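Local coordinates for putative oxidoreductase (Magnetospirillum magnetotacticum, PDB 3C1A), which is of uncharacterised function but probably acts as an NAD(P)-dependent oxidoreductase of the GFO/IDH/MocA family, pairing a Rossmann-fold domain with a C-terminal sheet domain, at residues 146-151 / 182-187. Numbering follows the deposited sequence.
Sequences GPILAV and DLMGRD
The start of strand 148-158 faces the last turn of helix 168-184, with the CA atoms of I148 and M184 9.1 Å apart and those of V151 and L183 9.5 Å apart, so the gap is bridged by side chains alone. L183 is the hub. Its CG lies anti to the backbone N (chi1 -179°), which sends the fork out to the strand, and each methyl takes a different partner: CD1 meets I148 CD1 tip to tip at 4.0 Å, while CD2 meets V151 CG2, also end-on, at 3.5 Å. M184 arrives less directly. Its CA–CB bond does not aim at the strand, but the folded chain brings the selenium of this selenomethionine to 4.4 Å from I148 CD1, a looser touch beside the leucine. I148 and V151 can both point at the helix, although three residues apart, because L149 and A150 form a classic beta bulge opposite F237. The neighbouring strands widen the apolar patch: V236 touches I148 and L183, and V218 touches I148 and M184. The charged groups make no pair across the contact: D182 reaches K139, D187 reaches R306, and R186, whose NE and NH2 both grip D187 O, reaches D189. Helix and sheet of the C-terminal domain thus meet here through methyl groups and selenium, a dispersive, hydrophobic contact held by close packing and burial, with no directional bond.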
ATOM      1  N   GLY A 146     -17.015  19.639   2.362  1.00 17.24           N
ATOM      2  CA  GLY A 146     -18.340  19.188   2.697  1.00 14.38           C
ATOM      3  C   GLY A 146     -18.625  17.741   2.352  1.00 14.95           C
ATOM      4  O   GLY A 146     -17.750  16.976   1.899  1.00 16.72           O
ATOM      5  N   PRO A 147     -19.867  17.340   2.517  1.00 14.96           N
ATOM      6  CA  PRO A 147     -20.174  15.948   2.238  1.00 14.22           C
ATOM      7  C   PRO A 147     -19.656  15.447   0.860  1.00 11.10           C
ATOM      8  O   PRO A 147     -19.805  16.126  -0.178  1.00 11.25           O
ATOM      9  CB  PRO A 147     -21.690  15.914   2.356  1.00 16.07           C
ATOM     10  CG  PRO A 147     -21.990  17.009   3.342  1.00 18.01           C
ATOM     11  CD  PRO A 147     -21.042  18.095   2.980  1.00 17.34           C
ATOM     12  N   ILE A 148     -19.032  14.277   0.874  1.00 12.95           N
ATOM     13  CA  ILE A 148     -18.456  13.649  -0.343  1.00 13.34           C
ATOM     14  C   ILE A 148     -19.550  13.193  -1.282  1.00 13.41           C
ATOM     15  O   ILE A 148     -20.505  12.516  -0.866  1.00 16.98           O
ATOM     16  CB  ILE A 148     -17.573  12.425   0.006  1.00 13.67           C
ATOM     17  CG1 ILE A 148     -16.432  12.889   0.921  1.00 12.34           C
ATOM     18  CG2 ILE A 148     -17.085  11.690  -1.299  1.00 12.11           C
ATOM     19  CD1 ILE A 148     -15.585  11.783   1.556  1.00 10.66           C
ATOM     20  N   LEU A 149     -19.397  13.548  -2.553  1.00 13.84           N
ATOM     21  CA  LEU A 149     -20.333  13.129  -3.626  1.00 13.35           C
ATOM     22  C   LEU A 149     -19.767  12.037  -4.524  1.00 14.59           C
ATOM     23  O   LEU A 149     -20.498  11.208  -5.053  1.00 13.82           O
ATOM     24  CB  LEU A 149     -20.657  14.313  -4.527  1.00 16.60           C
ATOM     25  CG  LEU A 149     -21.193  15.573  -3.855  1.00 20.89           C
ATOM     26  CD1 LEU A 149     -21.124  16.783  -4.800  1.00 21.07           C
ATOM     27  CD2 LEU A 149     -22.581  15.267  -3.407  1.00 24.16           C
ATOM     28  N   ALA A 150     -18.459  12.092  -4.722  1.00 12.69           N
ATOM     29  CA  ALA A 150     -17.751  11.203  -5.621  1.00 12.13           C
ATOM     30  C   ALA A 150     -16.286  11.174  -5.298  1.00 13.41           C
ATOM     31  O   ALA A 150     -15.745  12.133  -4.752  1.00 16.67           O
ATOM     32  CB  ALA A 150     -17.933  11.631  -7.069  1.00 12.28           C
ATOM     33  N   VAL A 151     -15.666  10.066  -5.704  1.00 15.59           N
ATOM     34  CA  VAL A 151     -14.239   9.853  -5.590  1.00 13.82           C
ATOM     35  C   VAL A 151     -13.749   9.233  -6.893  1.00 11.80           C
ATOM     36  O   VAL A 151     -14.380   8.320  -7.443  1.00 12.66           O
ATOM     37  CB  VAL A 151     -13.931   8.923  -4.427  1.00 11.55           C
ATOM     38  CG1 VAL A 151     -12.486   8.601  -4.388  1.00  7.89           C
ATOM     39  CG2 VAL A 151     -14.414   9.512  -3.106  1.00 11.38           C
ATOM     40  N   ASP A 182     -10.036   3.617   3.342  1.00 12.33           N
ATOM     41  CA  ASP A 182      -9.552   4.514   4.402  1.00 11.99           C
ATOM     42  C   ASP A 182     -10.345   5.833   4.466  1.00 12.08           C
ATOM     43  O   ASP A 182     -10.778   6.262   5.547  1.00 11.71           O
ATOM     44  CB  ASP A 182      -8.075   4.815   4.262  1.00 10.97           C
ATOM     45  CG  ASP A 182      -7.560   5.640   5.415  1.00 15.65           C
ATOM     46  OD1 ASP A 182      -7.684   5.186   6.582  1.00 13.89           O
ATOM     47  OD2 ASP A 182      -7.037   6.739   5.147  1.00 20.00           O
ATOM     48  N   LEU A 183     -10.586   6.431   3.308  1.00 14.77           N
ATOM     49  CA  LEU A 183     -11.470   7.606   3.175  1.00 15.40           C
ATOM     50  C   LEU A 183     -12.886   7.373   3.645  1.00 14.58           C
ATOM     51  O   LEU A 183     -13.429   8.206   4.368  1.00 17.00           O
ATOM     52  CB  LEU A 183     -11.521   8.066   1.713  1.00 14.56           C
ATOM     53  CG  LEU A 183     -12.362   9.299   1.315  1.00 14.79           C
ATOM     54  CD1 LEU A 183     -11.868  10.519   2.080  1.00 15.44           C
ATOM     55  CD2 LEU A 183     -12.377   9.591  -0.215  1.00 10.76           C
HETATM   56  N   MSE A 184     -13.515   6.291   3.201  1.00 15.20           N
HETATM   57  CA  MSE A 184     -14.964   6.105   3.395  1.00 14.96           C
HETATM   58  C   MSE A 184     -15.314   5.531   4.759  1.00 17.41           C
HETATM   59  O   MSE A 184     -16.425   5.685   5.191  1.00 15.86           O
HETATM   60  CB  MSE A 184     -15.585   5.226   2.317  1.00 14.70           C
HETATM   61  CG  MSE A 184     -15.501   5.761   0.903  1.00 11.98           C
HETATM   62 SE   MSE A 184     -16.184   7.568   0.650  0.75 13.56          SE
HETATM   63  CE  MSE A 184     -18.068   7.105   0.361  1.00 17.82           C
ATOM     64  N   GLY A 185     -14.385   4.847   5.418  1.00 16.95           N
ATOM     65  CA  GLY A 185     -14.613   4.326   6.769  1.00 17.11           C
ATOM     66  C   GLY A 185     -15.499   3.103   6.851  1.00 18.26           C
ATOM     67  O   GLY A 185     -15.954   2.738   7.927  1.00 20.29           O
ATOM     68  N   ARG A 186     -15.734   2.467   5.719  1.00 16.20           N
ATOM     69  CA  ARG A 186     -16.656   1.352   5.643  1.00 17.37           C
ATOM     70  C   ARG A 186     -16.385   0.591   4.383  1.00 14.36           C
ATOM     71  O   ARG A 186     -15.625   1.040   3.526  1.00 14.20           O
ATOM     72  CB  ARG A 186     -18.109   1.847   5.624  1.00 17.11           C
ATOM     73  CG  ARG A 186     -18.360   2.948   4.618  1.00 19.66           C
ATOM     74  CD  ARG A 186     -19.843   3.171   4.299  1.00 25.78           C
ATOM     75  NE  ARG A 186     -20.330   2.071   3.486  1.00 32.79           N
ATOM     76  CZ  ARG A 186     -21.450   2.045   2.782  1.00 35.86           C
ATOM     77  NH1 ARG A 186     -22.298   3.078   2.750  1.00 33.16           N
ATOM     78  NH2 ARG A 186     -21.717   0.953   2.089  1.00 34.30           N
ATOM     79  N   ASP A 187     -17.056  -0.537   4.231  1.00 15.17           N
ATOM     80  CA  ASP A 187     -16.919  -1.341   3.041  1.00 18.49           C
ATOM     81  C   ASP A 187     -17.986  -0.990   1.989  1.00 18.25           C
ATOM     82  O   ASP A 187     -19.069  -0.547   2.310  1.00 19.63           O
ATOM     83  CB  ASP A 187     -17.036  -2.822   3.399  1.00 18.15           C
ATOM     84  CG  ASP A 187     -15.776  -3.374   4.051  1.00 25.05           C
ATOM     85  OD1 ASP A 187     -14.686  -2.770   3.925  1.00 18.43           O
ATOM     86  OD2 ASP A 187     -15.889  -4.434   4.700  1.00 30.85           O
TER